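Local coordinates for cellulase (Clostridium cellulovorans, PDB 6UI3), which probably hydrolyses beta-1,4-glucan chains such as cellulose through this glycoside hydrolase family 5 domain, the broad-specificity endoglucanase domain of a longer protein, at residues 67-72 with 82-87; 104-109 with 129-134. All coordinates share one frame; numbering follows the deposited sequence.

Contact 1: 67-72 with 82-87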
ATOM      1  N   VAL A  67       4.363   3.131  -7.343  1.00  6.43           N
ATOM      2  CA  VAL A  67       4.985   3.369  -8.645  1.00  6.77           C
ATOM      3  C   VAL A  67       3.947   3.851  -9.654  1.00  6.56           C
ATOM      4  O   VAL A  67       2.962   3.152  -9.927  1.00  6.58           O
ATOM      5  CB  VAL A  67       5.698   2.131  -9.219  1.00  6.64           C
ATOM      6  CG1 VAL A  67       6.368   2.475 -10.558  1.00  7.96           C
ATOM      7  CG2 VAL A  67       6.708   1.564  -8.239  1.00  7.32           C
ATOM      8  N   ARG A  68       4.177   5.041 -10.217  1.00  6.86           N
ATOM      9  CA  ARG A  68       3.465   5.536 -11.394  1.00  6.56           C
ATOM     10  C   ARG A  68       4.251   5.082 -12.618  1.00  6.61           C
ATOM     11  O   ARG A  68       5.460   5.295 -12.675  1.00  6.83           O
ATOM     12  CB  ARG A  68       3.399   7.065 -11.352  1.00  6.72           C
ATOM     13  CG  ARG A  68       2.677   7.695 -12.535  1.00  7.85           C
ATOM     14  CD  ARG A  68       2.794   9.216 -12.550  1.00  9.08           C
ATOM     15  NE  ARG A  68       2.420   9.862 -11.293  1.00  9.42           N
ATOM     16  CZ  ARG A  68       1.430  10.734 -11.120  1.00  9.70           C
ATOM     17  NH1 ARG A  68       0.622  11.074 -12.107  1.00  9.99           N
ATOM     18  NH2 ARG A  68       1.260  11.269  -9.927  1.00  9.77           N
ATOM     19  N   TRP A  69       3.578   4.456 -13.590  1.00  6.94           N
ATOM     20  CA  TRP A  69       4.261   3.883 -14.744  1.00  7.03           C
ATOM     21  C   TRP A  69       4.079   4.652 -16.041  1.00  7.62           C
ATOM     22  O   TRP A  69       4.908   4.505 -16.952  1.00  7.49           O
ATOM     23  CB  TRP A  69       3.783   2.445 -14.975  1.00  7.49           C
ATOM     24  CG  TRP A  69       4.025   1.529 -13.814  1.00  6.48           C
ATOM     25  CD1 TRP A  69       3.182   1.287 -12.768  1.00  7.09           C
ATOM     26  CD2 TRP A  69       5.200   0.729 -13.576  1.00  6.47           C
ATOM     27  NE1 TRP A  69       3.755   0.376 -11.899  1.00  6.81           N
ATOM     28  CE2 TRP A  69       4.992   0.024 -12.371  1.00  6.68           C
ATOM     29  CE3 TRP A  69       6.409   0.553 -14.258  1.00  7.83           C
ATOM     30  CZ2 TRP A  69       5.940  -0.853 -11.846  1.00  7.60           C
ATOM     31  CZ3 TRP A  69       7.356  -0.312 -13.728  1.00  8.18           C
ATOM     32  CH2 TRP A  69       7.113  -1.006 -12.540  1.00  8.23           C
ATOM     33  N   ASP A  70       3.021   5.452 -16.159  1.00  7.50           N
ATOM     34  CA  ASP A  70       2.599   5.971 -17.457  1.00  8.30           C
ATOM     35  C   ASP A  70       3.297   7.255 -17.890  1.00  8.79           C
ATOM     36  O   ASP A  70       2.924   7.816 -18.923  1.00  9.96           O
ATOM     37  CB  ASP A  70       1.072   6.051 -17.571  1.00  7.81           C
ATOM     38  CG  ASP A  70       0.414   6.988 -16.585  1.00  8.32           C
ATOM     39  OD1 ASP A  70       1.082   7.487 -15.662  1.00  9.27           O
ATOM     40  OD2 ASP A  70      -0.809   7.212 -16.744  1.00  9.38           O
ATOM     41  N   GLU A  71       4.343   7.687 -17.195  1.00  7.81           N
ATOM     42  CA  GLU A  71       5.273   8.671 -17.743  1.00  8.48           C
ATOM     43  C   GLU A  71       6.496   7.996 -18.338  1.00  8.93           C
ATOM     44  O   GLU A  71       7.388   8.687 -18.847  1.00 10.59           O
ATOM     45  CB  GLU A  71       5.687   9.701 -16.684  1.00  9.87           C
ATOM     46  CG  GLU A  71       4.490  10.440 -16.081  1.00 13.67           C
ATOM     47  CD  GLU A  71       4.844  11.509 -15.056  1.00 16.20           C
ATOM     48  OE1 GLU A  71       5.778  11.346 -14.278  1.00 15.80           O
ATOM     49  OE2 GLU A  71       4.144  12.535 -15.030  1.00 21.44           O
ATOM     50  N   ASN A  72       6.541   6.660 -18.316  1.00  7.95           N
ATOM     51  CA  ASN A  72       7.688   5.892 -18.789  1.00  8.10           C
ATOM     52  C   ASN A  72       7.314   4.852 -19.830  1.00  8.43           C
ATOM     53  O   ASN A  72       7.989   3.817 -19.968  1.00 10.35           O
ATOM     54  CB  ASN A  72       8.443   5.283 -17.618  1.00  9.49           C
ATOM     55  CG  ASN A  72       9.274   6.295 -16.929  1.00  9.89           C
ATOM     56  OD1 ASN A  72      10.397   6.568 -17.346  1.00 11.92           O
ATOM     57  ND2 ASN A  72       8.724   6.916 -15.895  1.00 10.46           N
ATOM     58  N   PRO A  82      12.767  -0.120 -20.143  1.00  8.44           N
ATOM     59  CA  PRO A  82      13.603  -0.999 -19.303  1.00  8.63           C
ATOM     60  C   PRO A  82      14.396  -0.268 -18.235  1.00  8.66           C
ATOM     61  O   PRO A  82      14.657  -0.836 -17.168  1.00  8.62           O
ATOM     62  CB  PRO A  82      14.499  -1.712 -20.329  1.00  9.90           C
ATOM     63  CG  PRO A  82      13.609  -1.781 -21.573  1.00  9.77           C
ATOM     64  CD  PRO A  82      12.924  -0.429 -21.578  1.00  9.29           C
ATOM     65  N   ALA A  83      14.815   0.968 -18.494  1.00  8.70           N
ATOM     66  CA  ALA A  83      15.571   1.705 -17.489  1.00  9.04           C
ATOM     67  C   ALA A  83      14.714   2.048 -16.278  1.00  8.83           C
ATOM     68  O   ALA A  83      15.207   2.064 -15.146  1.00  9.85           O
ATOM     69  CB  ALA A  83      16.131   2.988 -18.098  1.00 10.85           C
ATOM     70  N   TYR A  84      13.427   2.302 -16.486  1.00  8.27           N
ATOM     71  CA  TYR A  84      12.540   2.601 -15.369  1.00  8.26           C
ATOM     72  C   TYR A  84      12.188   1.331 -14.603  1.00  8.23           C
ATOM     73  O   TYR A  84      12.206   1.320 -13.365  1.00  8.62           O
ATOM     74  CB  TYR A  84      11.269   3.285 -15.867  1.00  8.69           C
ATOM     75  CG  TYR A  84      10.419   3.862 -14.763  1.00  8.15           C
ATOM     76  CD1 TYR A  84      10.876   4.941 -14.022  1.00  9.41           C
ATOM     77  CD2 TYR A  84       9.159   3.344 -14.466  1.00  8.76           C
ATOM     78  CE1 TYR A  84      10.103   5.508 -13.010  1.00  9.63           C
ATOM     79  CE2 TYR A  84       8.379   3.905 -13.463  1.00  8.95           C
ATOM     80  CZ  TYR A  84       8.859   4.987 -12.751  1.00  9.49           C
ATOM     81  OH  TYR A  84       8.121   5.570 -11.744  1.00  9.43           O
ATOM     82  N   MET A  85      11.877   0.254 -15.329  1.00  8.39           N
ATOM     83  CA  MET A  85      11.679  -1.044 -14.690  1.00  7.80           C
ATOM     84  C   MET A  85      12.885  -1.404 -13.834  1.00  8.70           C
ATOM     85  O   MET A  85      12.733  -1.917 -12.718  1.00  8.85           O
ATOM     86  CB  MET A  85      11.423  -2.112 -15.756  1.00  8.54           C
ATOM     87  CG  MET A  85      11.056  -3.475 -15.196  1.00  8.07           C
ATOM     88  SD  MET A  85       9.398  -3.579 -14.485  1.00 10.06           S
ATOM     89  CE  MET A  85       8.396  -3.646 -15.972  1.00 12.16           C
ATOM     90  N   ALA A  86      14.097  -1.125 -14.339  1.00  8.62           N
ATOM     91  CA  ALA A  86      15.316  -1.450 -13.601  1.00  9.11           C
ATOM     92  C   ALA A  86      15.422  -0.632 -12.322  1.00  8.87           C
ATOM     93  O   ALA A  86      15.901  -1.136 -11.305  1.00  9.01           O
ATOM     94  CB  ALA A  86      16.544  -1.239 -14.490  1.00  9.94           C
ATOM     95  N   ARG A  87      14.999   0.632 -12.352  1.00  8.69           N
ATOM     96  CA  ARG A  87      15.030   1.432 -11.131  1.00  8.19           C
ATOM     97  C   ARG A  87      14.073   0.872 -10.088  1.00  8.41           C
ATOM     98  O   ARG A  87      14.414   0.772  -8.906  1.00  8.39           O
ATOM     99  CB  ARG A  87      14.713   2.898 -11.432  1.00  9.07           C
ATOM    100  CG  ARG A  87      14.737   3.807 -10.207  1.00  9.18           C
ATOM    101  CD  ARG A  87      16.100   3.815  -9.517  1.00 10.00           C
ATOM    102  NE  ARG A  87      16.027   4.528  -8.248  1.00 10.32           N
ATOM    103  CZ  ARG A  87      16.833   4.322  -7.214  1.00 10.60           C
ATOM    104  NH1 ARG A  87      17.831   3.445  -7.278  1.00 10.71           N
ATOM    105  NH2 ARG A  87      16.610   4.995  -6.088  1.00 11.14           N
TER
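The loop 67-72 runs past the first turns of helix 82-96, closes a type I beta turn from Trp69 to Asn72, and comes nearest the helix where the CA atoms of Asn72 and Tyr84 lie 6.8 Å apart. Tyr84 carries most of the contact. Its CG is anti to the backbone N (chi1 -169°), which sends the ring off the helix into the loop. At the tip, Tyr84 OH donates to Arg68 O at 2.8 Å, in the plane of the carbonyl. The Asn72 amide stacks on one face of the Tyr84 ring, its plane 6° from that of the ring, with Asn72 ND2 over the ring centre and Asn72 CG 3.5 Å from Tyr84 CG. The loop follows strand 62-65 of the eight-stranded TIM barrel and leads to helix 82-96, so the contact packs a strand-to-helix connection on its own helix. The Tyr84 edge points at the Trp69 face in an offset edge-to-face pair, planes at 88°. Val67 CG1 sits over the centre of the Trp69 ring and also touches Tyr84 CE2 at 3.8 Å. The Met85 chain bends at chi2 and chi3 and brings SD within 3.9 Å of Trp69 CZ3, an oblique Met-aromatic contact.

Contact 2: 104-109 with 129-134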
ATOM      1  N   VAL A 104       4.961  -3.870  -4.736  1.00  7.27           N
ATOM      2  CA  VAL A 104       4.961  -3.027  -5.932  1.00  7.61           C
ATOM      3  C   VAL A 104       3.533  -2.935  -6.460  1.00  6.36           C
ATOM      4  O   VAL A 104       2.802  -3.928  -6.465  1.00  7.33           O
ATOM      5  CB  VAL A 104       5.898  -3.614  -7.006  1.00  9.14           C
ATOM      6  CG1 VAL A 104       5.766  -2.853  -8.333  1.00 11.19           C
ATOM      7  CG2 VAL A 104       7.339  -3.576  -6.568  1.00 11.30           C
ATOM      8  N   ASN A 105       3.143  -1.746  -6.930  1.00  6.62           N
ATOM      9  CA  ASN A 105       1.773  -1.519  -7.373  1.00  6.88           C
ATOM     10  C   ASN A 105       1.764  -0.705  -8.669  1.00  6.69           C
ATOM     11  O   ASN A 105       2.793  -0.483  -9.304  1.00  7.18           O
ATOM     12  CB  ASN A 105       0.949  -0.856  -6.254  1.00  7.73           C
ATOM     13  CG  ASN A 105       1.313   0.600  -6.018  1.00  7.64           C
ATOM     14  OD1 ASN A 105       2.154   1.168  -6.717  1.00  7.16           O
ATOM     15  ND2 ASN A 105       0.685   1.213  -5.004  1.00  8.53           N
ATOM     16  N   ILE A 106       0.551  -0.307  -9.068  1.00  6.70           N
ATOM     17  CA  ILE A 106       0.294   0.781 -10.007  1.00  6.85           C
ATOM     18  C   ILE A 106      -0.355   1.891  -9.195  1.00  6.53           C
ATOM     19  O   ILE A 106      -1.356   1.647  -8.514  1.00  7.03           O
ATOM     20  CB  ILE A 106      -0.637   0.320 -11.150  1.00  6.93           C
ATOM     21  CG1 ILE A 106       0.001  -0.821 -11.954  1.00  7.41           C
ATOM     22  CG2 ILE A 106      -1.004   1.514 -12.037  1.00  7.69           C
ATOM     23  CD1 ILE A 106      -0.873  -1.348 -13.089  1.00  8.23           C
ATOM     24  N   HIS A 107       0.198   3.102  -9.271  1.00  6.45           N
ATOM     25  CA  HIS A 107      -0.145   4.174  -8.326  1.00  6.33           C
ATOM     26  C   HIS A 107      -0.170   5.490  -9.087  1.00  7.17           C
ATOM     27  O   HIS A 107       0.852   5.952  -9.594  1.00  8.21           O
ATOM     28  CB  HIS A 107       0.915   4.188  -7.215  1.00  7.23           C
ATOM     29  CG  HIS A 107       0.516   4.846  -5.934  1.00  7.28           C
ATOM     30  ND1 HIS A 107       0.530   4.170  -4.731  1.00  7.68           N
ATOM     31  CD2 HIS A 107       0.172   6.122  -5.658  1.00  8.04           C
ATOM     32  CE1 HIS A 107       0.197   5.014  -3.773  1.00  7.96           C
ATOM     33  NE2 HIS A 107      -0.026   6.199  -4.304  1.00  8.26           N
ATOM     34  N   HIS A 108      -1.350   6.085  -9.201  1.00  7.16           N
ATOM     35  CA  HIS A 108      -1.565   7.355  -9.884  1.00  7.75           C
ATOM     36  C   HIS A 108      -1.377   7.297 -11.405  1.00  8.04           C
ATOM     37  O   HIS A 108      -1.294   8.356 -12.029  1.00 10.15           O
ATOM     38  CB  HIS A 108      -0.722   8.524  -9.354  1.00  9.43           C
ATOM     39  CG  HIS A 108      -0.889   8.820  -7.896  1.00 11.03           C
ATOM     40  ND1 HIS A 108      -2.073   8.628  -7.213  1.00 12.11           N
ATOM     41  CD2 HIS A 108      -0.013   9.331  -6.999  1.00 11.65           C
ATOM     42  CE1 HIS A 108      -1.907   8.982  -5.949  1.00 12.77           C
ATOM     43  NE2 HIS A 108      -0.669   9.425  -5.795  1.00 11.37           N
ATOM     44  N   ASN A 109      -1.304   6.122 -12.028  1.00  7.36           N
ATOM     45  CA  ASN A 109      -1.522   6.090 -13.466  1.00  7.69           C
ATOM     46  C   ASN A 109      -2.844   6.794 -13.753  1.00  8.21           C
ATOM     47  O   ASN A 109      -3.779   6.741 -12.946  1.00  8.27           O
ATOM     48  CB  ASN A 109      -1.637   4.658 -13.989  1.00  7.94           C
ATOM     49  CG  ASN A 109      -0.318   4.083 -14.437  1.00  8.23           C
ATOM     50  OD1 ASN A 109       0.711   4.206 -13.763  1.00  9.24           O
ATOM     51  ND2 ASN A 109      -0.342   3.405 -15.570  1.00  8.97           N
ATOM     52  N   ILE A 129      -1.724  -5.246 -19.849  1.00  8.48           N
ATOM     53  CA  ILE A 129      -0.443  -5.110 -20.539  1.00  9.06           C
ATOM     54  C   ILE A 129       0.659  -4.696 -19.564  1.00  8.32           C
ATOM     55  O   ILE A 129       1.786  -5.211 -19.618  1.00  8.84           O
ATOM     56  CB  ILE A 129      -0.598  -4.134 -21.720  1.00  8.98           C
ATOM     57  CG1 ILE A 129      -1.498  -4.764 -22.786  1.00  9.64           C
ATOM     58  CG2 ILE A 129       0.767  -3.750 -22.289  1.00 10.55           C
ATOM     59  CD1 ILE A 129      -1.984  -3.792 -23.829  1.00 11.27           C
ATOM     60  N   VAL A 130       0.351  -3.785 -18.643  1.00  8.23           N
ATOM     61  CA  VAL A 130       1.327  -3.331 -17.651  1.00  8.06           C
ATOM     62  C   VAL A 130       1.663  -4.450 -16.671  1.00  7.56           C
ATOM     63  O   VAL A 130       2.842  -4.739 -16.428  1.00  7.58           O
ATOM     64  CB  VAL A 130       0.821  -2.053 -16.951  1.00  8.14           C
ATOM     65  CG1 VAL A 130       1.676  -1.727 -15.735  1.00  8.91           C
ATOM     66  CG2 VAL A 130       0.789  -0.880 -17.930  1.00  9.84           C
ATOM     67  N   TRP A 131       0.642  -5.104 -16.104  1.00  7.32           N
ATOM     68  CA  TRP A 131       0.910  -6.180 -15.158  1.00  6.74           C
ATOM     69  C   TRP A 131       1.617  -7.363 -15.804  1.00  7.38           C
ATOM     70  O   TRP A 131       2.425  -8.020 -15.139  1.00  7.54           O
ATOM     71  CB  TRP A 131      -0.356  -6.627 -14.406  1.00  7.20           C
ATOM     72  CG  TRP A 131      -0.525  -5.806 -13.169  1.00  6.99           C
ATOM     73  CD1 TRP A 131      -1.519  -4.901 -12.887  1.00  7.94           C
ATOM     74  CD2 TRP A 131       0.378  -5.776 -12.063  1.00  7.38           C
ATOM     75  NE1 TRP A 131      -1.287  -4.325 -11.650  1.00  8.18           N
ATOM     76  CE2 TRP A 131      -0.119  -4.829 -11.139  1.00  7.36           C
ATOM     77  CE3 TRP A 131       1.565  -6.456 -11.766  1.00  7.94           C
ATOM     78  CZ2 TRP A 131       0.546  -4.540  -9.938  1.00  8.22           C
ATOM     79  CZ3 TRP A 131       2.230  -6.163 -10.579  1.00  8.53           C
ATOM     80  CH2 TRP A 131       1.716  -5.212  -9.680  1.00  8.19           C
ATOM     81  N   THR A 132       1.344  -7.661 -17.077  1.00  8.07           N
ATOM     82  CA  THR A 132       2.085  -8.734 -17.736  1.00  8.04           C
ATOM     83  C   THR A 132       3.572  -8.414 -17.747  1.00  8.21           C
ATOM     84  O   THR A 132       4.405  -9.285 -17.480  1.00  8.21           O
ATOM     85  CB  THR A 132       1.558  -8.949 -19.157  1.00  8.87           C
ATOM     86  OG1 THR A 132       0.190  -9.388 -19.102  1.00  9.57           O
ATOM     87  CG2 THR A 132       2.343 -10.022 -19.885  1.00 10.66           C
ATOM     88  N   GLN A 133       3.922  -7.153 -18.026  1.00  7.78           N
ATOM     89  CA  GLN A 133       5.329  -6.750 -18.020  1.00  8.48           C
ATOM     90  C   GLN A 133       5.948  -6.796 -16.626  1.00  6.92           C
ATOM     91  O   GLN A 133       7.070  -7.283 -16.457  1.00  8.24           O
ATOM     92  CB  GLN A 133       5.468  -5.341 -18.588  1.00  7.99           C
ATOM     93  CG  GLN A 133       5.197  -5.246 -20.069  1.00  8.88           C
ATOM     94  CD  GLN A 133       5.190  -3.809 -20.521  1.00  8.53           C
ATOM     95  OE1 GLN A 133       6.247  -3.246 -20.790  1.00 10.28           O
ATOM     96  NE2 GLN A 133       4.019  -3.201 -20.569  1.00  9.81           N
ATOM     97  N   ILE A 134       5.270  -6.237 -15.626  1.00  7.27           N
ATOM     98  CA  ILE A 134       5.819  -6.251 -14.268  1.00  7.97           C
ATOM     99  C   ILE A 134       5.994  -7.689 -13.800  1.00  7.22           C
ATOM    100  O   ILE A 134       7.052  -8.084 -13.295  1.00  7.68           O
ATOM    101  CB  ILE A 134       4.934  -5.453 -13.286  1.00  8.47           C
ATOM    102  CG1 ILE A 134       4.780  -3.997 -13.723  1.00  8.05           C
ATOM    103  CG2 ILE A 134       5.516  -5.530 -11.859  1.00  8.21           C
ATOM    104  CD1 ILE A 134       3.700  -3.253 -12.979  1.00  8.82           C
TER
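Apolar packing dominates this buried contact between the end of strand 101-105, with the loop that follows, and helix 120-137. Ile106 contributes the most area. Its CG1 is anti to the carbonyl carbon (chi1 -61°) and the chain is extended beyond it, so CD1 reaches the helix. There Ile106 CD1 meets Val130 CG1 at 3.7 Å and comes as near as 3.3 Å to Trp131 NE1, a tight approach made obliquely to the indole. The Ile106 and Trp131 side chains run antiparallel, flank against flank. Val104 CG1 and Ile134 CG2 touch more loosely, at 4.4 Å. Contacts of the indole with the strand backbone form a second group. Val104 O lies in the Trp131 ring plane, 3.6 Å from Trp131 CH2, and Asn105 CA is near Trp131 CZ2. Polar bonds stay within each segment or lead elsewhere. Asn105 ND2 donates to His107 ND1 at 3.0 Å, close to both the amide and the imidazole planes, which helps set the rotation of both groups. Trp131 NE1 is hydrogen-bonded to Thr149 O. The contact belongs to the beta-alpha-beta unit of strand 101-105, helix 120-137 and strand 145-148; Trp131 meets Phe147 of that last strand, and Tyr172 and Ile176 of helix 163-182.

From the N terminus, the chain leaves strand 62-65 and enters loop 67-72. Contact 1 closes the short link of nine residues to helix 82-96. That helix leads into strand 101-105, where contact 2 opens; it closes on helix 120-137, after 19 intervening residues. The two contacts are in series and neither nests nor crosses. In space they touch, with centres about 9 Å apart. Trp69 of contact 1 makes two probable hydrogen bonds to contact 2: Trp69 N to Asn109 OD1 and Trp69 NE1 to Asn105 O, both 2.9 Å. Trp69 also packs on Ile134. Contact 1 ties the loop after strand 62-65 to helix 82-96, and contact 2 ties the end of strand 101-105 and its loop to helix 120-137.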